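Local coordinates for hydrogenase expression/formation protein HypE (Desulfovibrio vulgaris subsp. vulgaris, PDB 2Z1U), which binds ATP and magnesium at a site between its subunits and probably serves in the maturation of hydrogenases, at residues R219-G224 with K273-L278; G172-H177 with L268-K273; D166-S171 with A300-V305; G77-V82 with S200-V205; G71-H76 with S196-L201. All coordinates share one frame; numbering follows the deposited sequence.

Contact 1 of 5, residues R219-G224 with K273-L278; sequences RDPTRG and KLICIL. With MG (magnesium ion), chain C; ATP (adenosine-5'-triphosphate), chain D.
Pro-221 packs against Ile-275 where the edge strand 217-219 of the C-terminal domain's mixed sheet runs out into an ATP-binding loop, in a fold of the AIR synthase (PurM-like) family. Strand 217-219 ends, and strand 275-278 begins, at an antiparallel hydrogen-bonded pair, Arg-219 with Ile-275: Ile-275 N gives an almost straight bond (174°) to Arg-219 O at 2.8 Å, and Arg-219 N returns a longer one to Ile-275 O. Beyond this pair the proline ring crosses the isoleucine side chain obliquely, CG 3.7 Å from Ile-275 CD1, while its CD rests on Lys-273 O. The ring stands roughly at right angles to the Lys-273 side chain. Pro-221 is the centre of an inverse gamma turn, and Thr-222 and Arg-223 beyond it meet the ATP phosphate. Asp-220 has CG between its backbone N and carbonyl carbon (chi1 53°), turned from the strand 275-278 to the metal, so that OD1 binds magnesium at 1.9 Å. Asp-81 and Asp-41 of the second subunit bind the same ion. Arg-219 also leads away, to a salt bridge with that Asp-41. Arg-223 NH1 donates to ATP O1G at 2.9 Å, and Thr-222 OG1 to ATP O3G at 2.6 Å.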
# COMPACT_ATOMS: atom_id res chain seq x y z
N ARG A 219 13.25 3.18 16.16
CA ARG A 219 13.22 3.56 14.74
C ARG A 219 14.22 2.72 13.96
O ARG A 219 15.28 2.36 14.49
CB ARG A 219 13.49 5.07 14.54
CG ARG A 219 13.30 5.53 13.08
CD ARG A 219 12.82 6.95 12.99
NE ARG A 219 11.50 7.15 13.60
CZ ARG A 219 11.00 8.36 13.86
NH1 ARG A 219 11.70 9.45 13.55
NH2 ARG A 219 9.80 8.49 14.41
N ASP A 220 13.91 2.44 12.70
CA ASP A 220 14.80 1.67 11.85
C ASP A 220 15.59 2.62 10.94
O ASP A 220 15.00 3.40 10.19
CB ASP A 220 13.99 0.64 11.03
CG ASP A 220 12.86 1.26 10.29
OD1 ASP A 220 12.32 2.30 10.75
OD2 ASP A 220 12.53 0.76 9.22
N PRO A 221 16.93 2.60 11.05
CA PRO A 221 17.74 3.52 10.22
C PRO A 221 17.86 3.06 8.77
O PRO A 221 18.88 2.47 8.37
CB PRO A 221 19.11 3.53 10.91
CG PRO A 221 19.19 2.16 11.60
CD PRO A 221 17.76 1.78 11.95
N THR A 222 16.80 3.33 8.00
CA THR A 222 16.72 2.97 6.60
C THR A 222 17.30 4.11 5.77
O THR A 222 18.49 4.37 5.88
CB THR A 222 15.27 2.55 6.18
OG1 THR A 222 14.33 3.59 6.50
CG2 THR A 222 14.86 1.29 6.88
N ARG A 223 16.51 4.79 4.94
CA ARG A 223 17.07 5.84 4.07
C ARG A 223 17.66 6.94 4.91
O ARG A 223 17.03 7.40 5.86
CB ARG A 223 16.04 6.41 3.12
CG ARG A 223 15.69 5.48 1.99
CD ARG A 223 14.17 5.45 1.87
NE ARG A 223 13.75 6.48 0.97
CZ ARG A 223 12.55 7.04 0.91
NH1 ARG A 223 11.56 6.73 1.73
NH2 ARG A 223 12.37 7.97 0.00
N GLY A 224 18.87 7.36 4.55
CA GLY A 224 19.60 8.34 5.34
C GLY A 224 20.43 7.74 6.47
O GLY A 224 21.28 8.42 7.02
N LYS A 273 17.91 -3.53 11.20
CA LYS A 273 18.51 -2.86 12.37
C LYS A 273 17.49 -1.92 13.02
O LYS A 273 16.61 -1.40 12.33
CB LYS A 273 19.72 -1.99 11.94
CG LYS A 273 20.86 -2.78 11.32
CD LYS A 273 21.58 -3.60 12.38
CE LYS A 273 22.16 -4.88 11.79
NZ LYS A 273 22.78 -4.61 10.45
N LEU A 274 17.64 -1.68 14.32
CA LEU A 274 16.85 -0.63 14.96
C LEU A 274 17.68 0.19 15.94
O LEU A 274 18.72 -0.27 16.42
CB LEU A 274 15.61 -1.21 15.69
CG LEU A 274 15.79 -2.21 16.85
CD1 LEU A 274 16.19 -1.58 18.20
CD2 LEU A 274 14.49 -3.02 17.03
N ILE A 275 17.20 1.39 16.22
CA ILE A 275 17.68 2.22 17.30
C ILE A 275 16.66 2.11 18.42
O ILE A 275 15.46 2.17 18.19
CB ILE A 275 17.82 3.71 16.85
CG1 ILE A 275 18.97 3.85 15.87
CG2 ILE A 275 18.06 4.65 18.04
CD1 ILE A 275 18.57 4.36 14.51
N CYS A 276 17.16 1.94 19.64
CA CYS A 276 16.30 1.88 20.81
C CYS A 276 16.75 2.91 21.83
O CYS A 276 17.89 2.90 22.28
CB CYS A 276 16.32 0.46 21.40
SG CYS A 276 15.48 0.27 22.99
N ILE A 277 15.83 3.80 22.20
CA ILE A 277 16.11 4.85 23.18
C ILE A 277 15.17 4.65 24.37
O ILE A 277 13.96 4.44 24.18
CB ILE A 277 15.99 6.27 22.54
CG1 ILE A 277 17.05 6.41 21.43
CG2 ILE A 277 16.20 7.38 23.58
CD1 ILE A 277 16.88 7.60 20.50
N LEU A 278 15.74 4.69 25.58
CA LEU A 278 15.05 4.35 26.83
C LEU A 278 15.86 4.85 28.06
O LEU A 278 17.08 5.04 27.96
CB LEU A 278 14.83 2.83 26.91
CG LEU A 278 15.93 1.88 27.44
CD1 LEU A 278 15.34 0.50 27.51
CD2 LEU A 278 17.20 1.88 26.60
MG MG C . 11.11 3.23 9.64
PG ATP D . 11.90 4.61 4.73
O1G ATP D . 10.75 4.80 3.72
O2G ATP D . 13.10 5.42 4.36
O3G ATP D . 12.22 3.15 5.04
PB ATP D . 10.16 5.15 7.00
O1B ATP D . 9.16 4.38 6.11
O2B ATP D . 10.35 4.68 8.41
O3B ATP D . 11.52 5.25 6.15
PA ATP D . 9.39 7.64 5.84
O1A ATP D . 10.67 8.44 5.65
O2A ATP D . 8.97 6.91 4.59
O3A ATP D . 9.60 6.65 7.13
O5' ATP D . 8.23 8.51 6.43
C5' ATP D . 8.46 9.54 7.41
C4' ATP D . 7.10 10.03 7.85
O4' ATP D . 6.52 10.72 6.72
C3' ATP D . 6.14 8.91 8.20
O3' ATP D . 5.34 9.33 9.33
C2' ATP D . 5.24 8.75 6.98
O2' ATP D . 3.93 8.34 7.37
C1' ATP D . 5.24 10.17 6.37
N9 ATP D . 5.12 10.19 4.89
C8 ATP D . 6.07 9.90 3.99
N7 ATP D . 5.60 10.04 2.73
C5 ATP D . 4.30 10.39 2.86
C6 ATP D . 3.19 10.69 1.93
N6 ATP D . 3.40 10.61 0.59
N1 ATP D . 2.02 11.03 2.45
C2 ATP D . 1.78 11.11 3.77
N3 ATP D . 2.76 10.86 4.67
C4 ATP D . 4.00 10.51 4.26
O HOH W 1 12.91 4.94 9.31

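Contact 2 of 5, residues G172-H177 with L268-K273; sequences GSMGDH and LANEGK
Asn-270 OD1 is gripped twice: by Gly-175 N, 2.8 Å away through a nearly straight bond (171°) lying in the plane of the amide, and by a water that donates to it and accepts from His-177 N. The amide oxygen thus binds one N-H at the N-cap of helix 176-184 directly and reaches another in its first turn through solvent. Its ND2 turns the other way, to Pro-221 O, passing 3.6 Å from Met-174 SD on the way. Lys-273, bent at chi2 and chi4, slides past Met-174 in the opposite direction, CG against CE at 3.6 Å, and its NZ donates to Ser-173 O at 2.8 Å. The same ammonium makes a salt bridge with Asp-197. At the helix end of the contact, His-177 has CG anti to its backbone N (chi1 180°), which turns one ring face to Glu-271: CG of the glutamate sits 3.4 Å from the ring centroid, 4° off the normal, a CH-pi contact. Ser-196 and Ile-342 hold the two ring nitrogens. Ser-173 OG bonds Asp-176 OD2 from above the carboxylate plane. Altogether this is a helix N-terminus tied by side chains of the loop 268-273, beside the ATP-binding Thr-222 in this PurM-like C-terminal domain.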
# COMPACT_ATOMS: atom_id res chain seq x y z
N GLY A 172 22.70 -3.63 15.97
CA GLY A 172 23.77 -4.28 15.21
C GLY A 172 24.53 -3.33 14.29
O GLY A 172 24.39 -2.11 14.40
N SER A 173 25.31 -3.91 13.38
CA SER A 173 26.26 -3.19 12.52
C SER A 173 25.60 -2.24 11.52
O SER A 173 24.48 -2.48 11.06
CB SER A 173 27.16 -4.21 11.81
OG SER A 173 26.41 -5.00 10.89
N MET A 174 26.31 -1.17 11.17
CA MET A 174 25.77 -0.14 10.30
C MET A 174 26.38 -0.20 8.90
O MET A 174 27.59 -0.43 8.76
CB MET A 174 26.02 1.25 10.92
CG MET A 174 25.21 1.48 12.21
SD MET A 174 23.46 1.79 11.94
CE MET A 174 22.64 0.19 12.33
N GLY A 175 25.54 0.00 7.89
CA GLY A 175 26.02 0.24 6.53
C GLY A 175 25.96 -0.96 5.58
O GLY A 175 26.15 -0.80 4.38
N ASP A 176 25.72 -2.14 6.13
CA ASP A 176 25.77 -3.41 5.38
C ASP A 176 24.86 -3.47 4.17
O ASP A 176 25.34 -3.73 3.06
CB ASP A 176 25.48 -4.59 6.31
CG ASP A 176 26.38 -4.58 7.53
OD1 ASP A 176 27.34 -5.36 7.56
OD2 ASP A 176 26.15 -3.76 8.44
N HIS A 177 23.57 -3.20 4.36
CA HIS A 177 22.62 -3.22 3.26
C HIS A 177 23.00 -2.25 2.14
O HIS A 177 23.08 -2.64 0.97
CB HIS A 177 21.21 -2.89 3.72
CG HIS A 177 20.21 -2.89 2.61
ND1 HIS A 177 19.64 -4.05 2.12
CD2 HIS A 177 19.70 -1.89 1.86
CE1 HIS A 177 18.81 -3.76 1.14
NE2 HIS A 177 18.83 -2.45 0.95
N LEU A 268 24.25 5.25 5.29
CA LEU A 268 23.77 4.20 4.39
C LEU A 268 22.61 3.45 5.00
O LEU A 268 22.61 3.18 6.21
CB LEU A 268 24.89 3.21 4.06
CG LEU A 268 25.94 3.63 3.03
CD1 LEU A 268 26.98 2.53 2.89
CD2 LEU A 268 25.30 3.98 1.67
N ALA A 269 21.63 3.12 4.16
CA ALA A 269 20.41 2.49 4.58
C ALA A 269 20.71 1.11 5.17
O ALA A 269 21.57 0.38 4.67
CB ALA A 269 19.44 2.34 3.39
N ASN A 270 20.03 0.80 6.27
CA ASN A 270 20.05 -0.54 6.86
C ASN A 270 18.66 -1.11 6.70
O ASN A 270 17.70 -0.34 6.58
CB ASN A 270 20.41 -0.47 8.34
CG ASN A 270 21.69 0.27 8.58
OD1 ASN A 270 22.78 -0.29 8.46
ND2 ASN A 270 21.58 1.56 8.91
N GLU A 271 18.54 -2.44 6.70
CA GLU A 271 17.24 -3.10 6.51
C GLU A 271 16.95 -4.22 7.53
O GLU A 271 15.97 -4.96 7.40
CB GLU A 271 17.06 -3.59 5.06
CG GLU A 271 16.96 -2.45 4.01
CD GLU A 271 15.68 -1.62 4.10
OE1 GLU A 271 15.59 -0.57 3.44
OE2 GLU A 271 14.76 -1.98 4.84
N GLY A 272 17.78 -4.32 8.55
CA GLY A 272 17.58 -5.32 9.61
C GLY A 272 18.06 -4.84 10.95
O GLY A 272 18.56 -5.62 11.76
N LYS A 273 17.91 -3.53 11.20
CA LYS A 273 18.51 -2.86 12.37
C LYS A 273 17.49 -1.92 13.02
O LYS A 273 16.61 -1.40 12.33
CB LYS A 273 19.72 -1.99 11.94
CG LYS A 273 20.86 -2.78 11.32
CD LYS A 273 21.58 -3.60 12.38
CE LYS A 273 22.16 -4.88 11.79
NZ LYS A 273 22.78 -4.61 10.45
O HOH W 2 24.24 -7.17 9.40
O HOH W 3 22.74 -2.56 6.94

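Contact 3 of 5, residues D166-S171 with A300-V305; sequences DAILIS and ARIGSV
Ile-168 leans across Gly-303 and Ser-304 on the neighbouring antiparallel strand. Its CB lies 3.8 Å from Gly-303 O; CG2, anti to the backbone N, meets Ile-302 CG1 at 3.8 Å; CG1 touches Val-305 CG2; and the tip, CD1, ends 3.5 Å from Ser-304 O. The packing sits at a classic beta bulge, Ile-302 and Gly-303 both facing Ile-168. Ile-302 N bonds Ile-168 O at 2.8 Å, in the carbonyl plane, whereas Gly-303 N adds only a weak bond to the same oxygen. Further along, Ile-170 CG2 presses on Ile-302 CG2 at 3.5 Å, tighter than usual for two methyls. Helix 225-237 covers this isoleucine face through Leu-226 and Leu-230. Across the sheet, Leu-169 CD2 lies against Arg-301 CA, and the arginine extends past Ala-167 to salt bridges with Glu-280 and Glu-284 of helix 280-291. The contact therefore divides its chemistry: regular backbone bonds at both ends, isoleucine branches on one face, and on the other Ala-167 and Leu-169 beside an arginine whose charge is met by two carboxylates.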
# COMPACT_ATOMS: atom_id res chain seq x y z
N ASP A 166 18.46 9.45 28.66
CA ASP A 166 18.18 8.22 27.91
C ASP A 166 19.45 7.65 27.28
O ASP A 166 20.29 8.41 26.77
CB ASP A 166 17.16 8.47 26.81
CG ASP A 166 15.73 8.53 27.33
OD1 ASP A 166 15.48 8.32 28.54
OD2 ASP A 166 14.83 8.78 26.50
N ALA A 167 19.58 6.32 27.29
CA ALA A 167 20.63 5.67 26.53
C ALA A 167 20.18 5.50 25.08
O ALA A 167 18.98 5.39 24.81
CB ALA A 167 20.97 4.33 27.15
N ILE A 168 21.12 5.52 24.15
CA ILE A 168 20.83 5.25 22.74
C ILE A 168 21.53 3.97 22.41
O ILE A 168 22.75 3.87 22.55
CB ILE A 168 21.33 6.37 21.78
CG1 ILE A 168 20.77 7.74 22.18
CG2 ILE A 168 20.93 6.04 20.33
CD1 ILE A 168 21.40 8.92 21.41
N LEU A 169 20.73 2.96 22.07
CA LEU A 169 21.22 1.63 21.75
C LEU A 169 21.03 1.33 20.27
O LEU A 169 20.05 1.76 19.64
CB LEU A 169 20.49 0.56 22.59
CG LEU A 169 20.34 0.67 24.10
CD1 LEU A 169 19.58 -0.57 24.61
CD2 LEU A 169 21.70 0.82 24.81
N ILE A 170 21.98 0.58 19.72
CA ILE A 170 21.86 0.07 18.36
C ILE A 170 21.83 -1.45 18.42
O ILE A 170 22.48 -2.06 19.29
CB ILE A 170 23.02 0.60 17.47
CG1 ILE A 170 22.65 0.52 15.99
CG2 ILE A 170 24.34 -0.15 17.78
CD1 ILE A 170 21.52 1.47 15.55
N SER A 171 21.09 -2.05 17.49
CA SER A 171 20.85 -3.52 17.54
C SER A 171 21.88 -4.32 16.76
O SER A 171 21.93 -5.53 16.87
CB SER A 171 19.44 -3.87 17.05
OG SER A 171 19.29 -3.55 15.68
N ALA A 300 24.93 -2.59 20.68
CA ALA A 300 25.78 -1.74 21.53
C ALA A 300 25.09 -0.48 22.02
O ALA A 300 24.19 0.05 21.38
CB ALA A 300 27.07 -1.38 20.80
N ARG A 301 25.52 -0.02 23.19
CA ARG A 301 25.21 1.33 23.62
C ARG A 301 26.07 2.26 22.74
O ARG A 301 27.29 2.11 22.68
CB ARG A 301 25.55 1.49 25.10
CG ARG A 301 25.19 2.85 25.69
CD ARG A 301 25.91 3.03 27.00
NE ARG A 301 25.49 2.08 28.03
CZ ARG A 301 24.53 2.32 28.93
NH1 ARG A 301 24.22 1.40 29.83
NH2 ARG A 301 23.89 3.49 28.92
N ILE A 302 25.43 3.18 22.01
CA ILE A 302 26.22 4.11 21.16
C ILE A 302 26.25 5.56 21.62
O ILE A 302 26.99 6.39 21.07
CB ILE A 302 25.78 4.07 19.67
CG1 ILE A 302 24.36 4.64 19.49
CG2 ILE A 302 25.92 2.66 19.10
CD1 ILE A 302 23.94 4.85 18.04
N GLY A 303 25.47 5.89 22.65
CA GLY A 303 25.39 7.28 23.09
C GLY A 303 24.26 7.54 24.07
O GLY A 303 23.75 6.62 24.71
N SER A 304 23.89 8.81 24.18
CA SER A 304 22.88 9.24 25.14
C SER A 304 22.10 10.46 24.65
O SER A 304 22.56 11.19 23.75
CB SER A 304 23.50 9.49 26.52
OG SER A 304 24.40 10.60 26.51
N VAL A 305 20.93 10.68 25.24
CA VAL A 305 20.15 11.89 24.98
C VAL A 305 20.42 12.92 26.08
O VAL A 305 20.50 12.57 27.27
CB VAL A 305 18.64 11.58 24.86
CG1 VAL A 305 17.83 12.84 24.59
CG2 VAL A 305 18.40 10.52 23.77

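Contact 4 of 5, residues G77-V82 with S200-V205; sequences GTVNDV and SLNRVV. With MG (magnesium ion), chain C; ATP (adenosine-5'-triphosphate), chain D.
Val-79 rests its CG1 methyl, anti to the backbone N (chi1 164°), on two polar atoms of the other segment, Ser-200 OG and Asn-202 OD1, each 3.6 Å away. The next residue, Asn-80, makes the polar bond of the contact. Its OD1 accepts from Leu-201 N at 2.7 Å, with an N-H...O angle of 150° and the donor tilted 27° from the amide plane. Leu-201 is the N-cap residue of helix 202-212, so an asparagine of one helix takes up a backbone N-H just ahead of the other. The amide also touches the leucine side chain, crossing it at a slant: OD1 is 3.5 Å from Leu-201 CB, and ND2 is 3.8 Å from its CG. That ND2 donates in turn to Ala-199 O, so the two ends of one amide grip successive parts of the same backbone. Asn-202 N is buried here with no partner in the model, while its side-chain ND2 is satisfied by Ala-121 O. Next in sequence after Asn-80, Asp-81 faces the nucleotide, its OD2 bound to magnesium at 2.2 Å beside ATP O2B. The arrangement joins the two domains of this PurM-like fold: helix 70-83 of the N-terminal domain meets the C-terminal domain and also supplies an aspartate to the shared ATP-magnesium site.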
# COMPACT_ATOMS: atom_id res chain seq x y z
N GLY A 77 10.70 -4.93 6.02
CA GLY A 77 10.70 -3.46 6.24
C GLY A 77 9.37 -3.00 6.85
O GLY A 77 9.34 -2.13 7.73
N THR A 78 8.28 -3.60 6.39
CA THR A 78 6.94 -3.19 6.81
C THR A 78 6.57 -3.83 8.18
O THR A 78 5.99 -3.16 9.05
CB THR A 78 5.91 -3.45 5.70
OG1 THR A 78 6.14 -2.48 4.65
CG2 THR A 78 4.50 -3.29 6.19
N VAL A 79 6.93 -5.10 8.35
CA VAL A 79 6.90 -5.75 9.66
C VAL A 79 7.68 -4.87 10.67
O VAL A 79 7.18 -4.57 11.77
CB VAL A 79 7.48 -7.20 9.60
CG1 VAL A 79 7.83 -7.75 11.01
CG2 VAL A 79 6.52 -8.16 8.90
N ASN A 80 8.89 -4.43 10.29
CA ASN A 80 9.70 -3.58 11.16
C ASN A 80 9.06 -2.23 11.49
O ASN A 80 9.04 -1.84 12.65
CB ASN A 80 11.15 -3.39 10.60
CG ASN A 80 11.93 -4.70 10.60
OD1 ASN A 80 11.48 -5.71 11.15
ND2 ASN A 80 13.06 -4.72 9.91
N ASP A 81 8.55 -1.52 10.48
CA ASP A 81 7.95 -0.21 10.72
C ASP A 81 6.76 -0.27 11.70
O ASP A 81 6.64 0.56 12.59
CB ASP A 81 7.53 0.46 9.40
CG ASP A 81 8.47 1.61 9.02
OD1 ASP A 81 8.30 2.24 7.95
OD2 ASP A 81 9.35 1.91 9.83
N VAL A 82 5.87 -1.24 11.50
CA VAL A 82 4.78 -1.48 12.45
C VAL A 82 5.32 -1.71 13.87
O VAL A 82 4.81 -1.15 14.84
CB VAL A 82 3.88 -2.64 12.01
CG1 VAL A 82 2.89 -3.03 13.13
CG2 VAL A 82 3.12 -2.27 10.71
N SER A 200 13.45 -9.44 9.95
CA SER A 200 12.31 -9.05 10.77
C SER A 200 12.70 -8.86 12.22
O SER A 200 13.32 -9.72 12.82
CB SER A 200 11.23 -10.17 10.68
OG SER A 200 10.36 -9.83 9.63
N LEU A 201 12.28 -7.73 12.80
CA LEU A 201 12.66 -7.35 14.17
C LEU A 201 11.49 -7.36 15.15
O LEU A 201 11.64 -6.95 16.29
CB LEU A 201 13.29 -5.94 14.16
CG LEU A 201 14.55 -5.73 13.29
CD1 LEU A 201 14.97 -4.25 13.35
CD2 LEU A 201 15.66 -6.65 13.74
N ASN A 202 10.34 -7.86 14.71
CA ASN A 202 9.14 -7.87 15.57
C ASN A 202 9.30 -8.64 16.88
O ASN A 202 8.77 -8.22 17.92
CB ASN A 202 7.88 -8.33 14.80
CG ASN A 202 8.03 -9.70 14.16
OD1 ASN A 202 9.03 -9.99 13.52
ND2 ASN A 202 7.01 -10.53 14.31
N ARG A 203 10.01 -9.77 16.83
CA ARG A 203 10.20 -10.60 18.02
C ARG A 203 11.12 -9.92 19.07
O ARG A 203 10.81 -9.93 20.26
CB ARG A 203 10.70 -12.00 17.64
CG ARG A 203 9.63 -12.78 16.81
CD ARG A 203 10.14 -14.11 16.28
NE ARG A 203 9.23 -14.62 15.25
CZ ARG A 203 8.23 -15.48 15.46
NH1 ARG A 203 8.01 -15.99 16.67
NH2 ARG A 203 7.46 -15.86 14.44
N VAL A 204 12.23 -9.31 18.63
CA VAL A 204 13.06 -8.52 19.56
C VAL A 204 12.26 -7.37 20.18
O VAL A 204 12.36 -7.12 21.37
CB VAL A 204 14.36 -7.92 18.91
CG1 VAL A 204 15.43 -7.63 19.99
CG2 VAL A 204 14.94 -8.90 17.95
N VAL A 205 11.48 -6.65 19.35
CA VAL A 205 10.66 -5.52 19.83
C VAL A 205 9.62 -5.96 20.85
O VAL A 205 9.45 -5.31 21.88
CB VAL A 205 9.98 -4.73 18.67
CG1 VAL A 205 8.99 -3.69 19.22
CG2 VAL A 205 11.02 -4.02 17.81
MG MG C . 11.11 3.23 9.64
PG ATP D . 11.90 4.61 4.73
O1G ATP D . 10.75 4.80 3.72
O2G ATP D . 13.10 5.42 4.36
O3G ATP D . 12.22 3.15 5.04
PB ATP D . 10.16 5.15 7.00
O1B ATP D . 9.16 4.38 6.11
O2B ATP D . 10.35 4.68 8.41
O3B ATP D . 11.52 5.25 6.15
PA ATP D . 9.39 7.64 5.84
O1A ATP D . 10.67 8.44 5.65
O2A ATP D . 8.97 6.91 4.59
O3A ATP D . 9.60 6.65 7.13
O5' ATP D . 8.23 8.51 6.43
C5' ATP D . 8.46 9.54 7.41
C4' ATP D . 7.10 10.03 7.85
O4' ATP D . 6.52 10.72 6.72
C3' ATP D . 6.14 8.91 8.20
O3' ATP D . 5.34 9.33 9.33
C2' ATP D . 5.24 8.75 6.98
O2' ATP D . 3.93 8.34 7.37
C1' ATP D . 5.24 10.17 6.37
N9 ATP D . 5.12 10.19 4.89
C8 ATP D . 6.07 9.90 3.99
N7 ATP D . 5.60 10.04 2.73
C5 ATP D . 4.30 10.39 2.86
C6 ATP D . 3.19 10.69 1.93
N6 ATP D . 3.40 10.61 0.59
N1 ATP D . 2.02 11.03 2.45
C2 ATP D . 1.78 11.11 3.77
N3 ATP D . 2.76 10.86 4.67
C4 ATP D . 4.00 10.51 4.26
O HOH W 1 12.91 4.94 9.31

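Contact 5 of 5, residues G71-H76 with S196-L201; sequences GTLAVH and SDSASL
Helix 70-83 runs beside the irregular segment 196-201, the backbones coming nearest at His-76 and Ser-200, whose CA atoms are 4.7 Å apart. The His-76 imidazole lies against the extended chain there: Ala-199 CA and Ser-200 N sit over one face, 3.4 and 3.5 Å above the ring plane and both offset toward the rim. At the edge, ND1 and Ser-198 OG share a hydrogen bond of 2.8 Å in which either atom could be the donor. Ser-198 reaches the ring because its OG stands anti to the backbone N (chi1 -174°), pointing at the helix. Around that hydroxyl the helix supplies apolar atoms as well, with Leu-73 CD1 3.3 Å from OG. At the other end of the ring, CD2 comes to 3.2 Å from Ser-200 OG, which lies out of the ring plane. A water takes a weak bond from Thr-72 OG1 and donates to Ser-198 O, 3.0 Å away, bridging the segments a second time. Ser-196 OG, the hydroxyl that also meets His-177, accepts from Ser-198 N, an ST turn that shapes the chain just before it meets the helix. Leu-73 meanwhile reaches Phe-65 and His-177. What joins the N-terminal domain helix to this loop of the C-terminal domain is thus mainly polar, one imidazole-hydroxyl bond and a weak water bridge, with the ring face resting on peptide backbone.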
# COMPACT_ATOMS: atom_id res chain seq x y z
N GLY A 71 11.39 -8.85 -2.30
CA GLY A 71 10.35 -9.51 -1.53
C GLY A 71 10.67 -9.61 -0.05
O GLY A 71 9.82 -9.39 0.81
N THR A 72 11.90 -9.94 0.24
CA THR A 72 12.39 -9.98 1.59
C THR A 72 12.29 -8.55 2.21
O THR A 72 11.79 -8.38 3.34
CB THR A 72 13.81 -10.57 1.51
OG1 THR A 72 13.93 -11.79 2.25
CG2 THR A 72 14.87 -9.59 1.81
N LEU A 73 12.73 -7.54 1.46
CA LEU A 73 12.60 -6.13 1.89
C LEU A 73 11.14 -5.72 2.11
O LEU A 73 10.80 -5.10 3.14
CB LEU A 73 13.25 -5.20 0.85
CG LEU A 73 14.62 -4.55 1.10
CD1 LEU A 73 15.57 -5.38 1.98
CD2 LEU A 73 15.30 -4.04 -0.21
N ALA A 74 10.28 -6.09 1.16
CA ALA A 74 8.86 -5.73 1.21
C ALA A 74 8.16 -6.24 2.49
O ALA A 74 7.39 -5.50 3.12
CB ALA A 74 8.16 -6.23 -0.04
N VAL A 75 8.45 -7.47 2.89
CA VAL A 75 7.91 -8.01 4.16
C VAL A 75 8.64 -7.46 5.41
O VAL A 75 7.99 -6.87 6.29
CB VAL A 75 7.84 -9.55 4.13
CG1 VAL A 75 7.44 -10.11 5.48
CG2 VAL A 75 6.83 -10.00 3.06
N HIS A 76 9.95 -7.67 5.51
CA HIS A 76 10.72 -7.26 6.70
C HIS A 76 10.58 -5.77 7.03
O HIS A 76 10.36 -5.40 8.19
CB HIS A 76 12.22 -7.60 6.55
CG HIS A 76 12.50 -9.07 6.43
ND1 HIS A 76 13.62 -9.56 5.79
CD2 HIS A 76 11.79 -10.15 6.84
CE1 HIS A 76 13.59 -10.89 5.82
NE2 HIS A 76 12.49 -11.26 6.44
N SER A 196 23.17 -7.83 2.59
CA SER A 196 22.01 -7.21 3.21
C SER A 196 21.70 -7.86 4.54
O SER A 196 21.95 -9.05 4.75
CB SER A 196 20.80 -7.30 2.29
OG SER A 196 19.67 -6.66 2.87
N ASP A 197 21.16 -7.05 5.44
CA ASP A 197 20.78 -7.49 6.77
C ASP A 197 19.27 -7.64 6.87
O ASP A 197 18.72 -7.81 7.97
CB ASP A 197 21.29 -6.48 7.81
CG ASP A 197 20.81 -5.05 7.55
OD1 ASP A 197 20.25 -4.74 6.47
OD2 ASP A 197 21.02 -4.22 8.45
N SER A 198 18.59 -7.58 5.73
CA SER A 198 17.13 -7.67 5.67
C SER A 198 16.64 -8.75 6.63
O SER A 198 16.93 -9.94 6.45
CB SER A 198 16.66 -7.94 4.24
OG SER A 198 15.23 -7.90 4.15
N ALA A 199 15.94 -8.32 7.67
CA ALA A 199 15.47 -9.25 8.69
C ALA A 199 14.35 -8.60 9.47
O ALA A 199 14.32 -7.39 9.66
CB ALA A 199 16.62 -9.67 9.66
N SER A 200 13.45 -9.44 9.95
CA SER A 200 12.31 -9.05 10.77
C SER A 200 12.70 -8.86 12.22
O SER A 200 13.32 -9.72 12.82
CB SER A 200 11.23 -10.17 10.68
OG SER A 200 10.36 -9.83 9.63
N LEU A 201 12.28 -7.73 12.80
CA LEU A 201 12.66 -7.35 14.17
C LEU A 201 11.49 -7.36 15.15
O LEU A 201 11.64 -6.95 16.29
CB LEU A 201 13.29 -5.94 14.16
CG LEU A 201 14.55 -5.73 13.29
CD1 LEU A 201 14.97 -4.25 13.35
CD2 LEU A 201 15.66 -6.65 13.74
O HOH W 4 16.80 -11.65 4.01

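Contacts 1 and 4 meet at the ATP-magnesium site: Asp-220 OD1 and Asp-81 OD2, 3.1 Å apart, bind one ion, which the second subunit helps to enclose. Contact 2 adjoins it, its centre about 9 Å from that of contact 1, and Asn-270 ND2 reaches Pro-221 O at 2.9 Å. Contact 5 shares helix 70-83 and residues Ser-200 and Leu-201 with contact 4; it joins contact 2 through the 2.7 Å salt bridge between Asp-197 OD2 and Lys-273 NZ. Contact 3 is farther off, Ile-170's side chain about 14 Å from ATP, but its strand 167-170 adjoins strand 275-278 of contact 1, with Leu-169 N 2.8 Å from Cys-276 O.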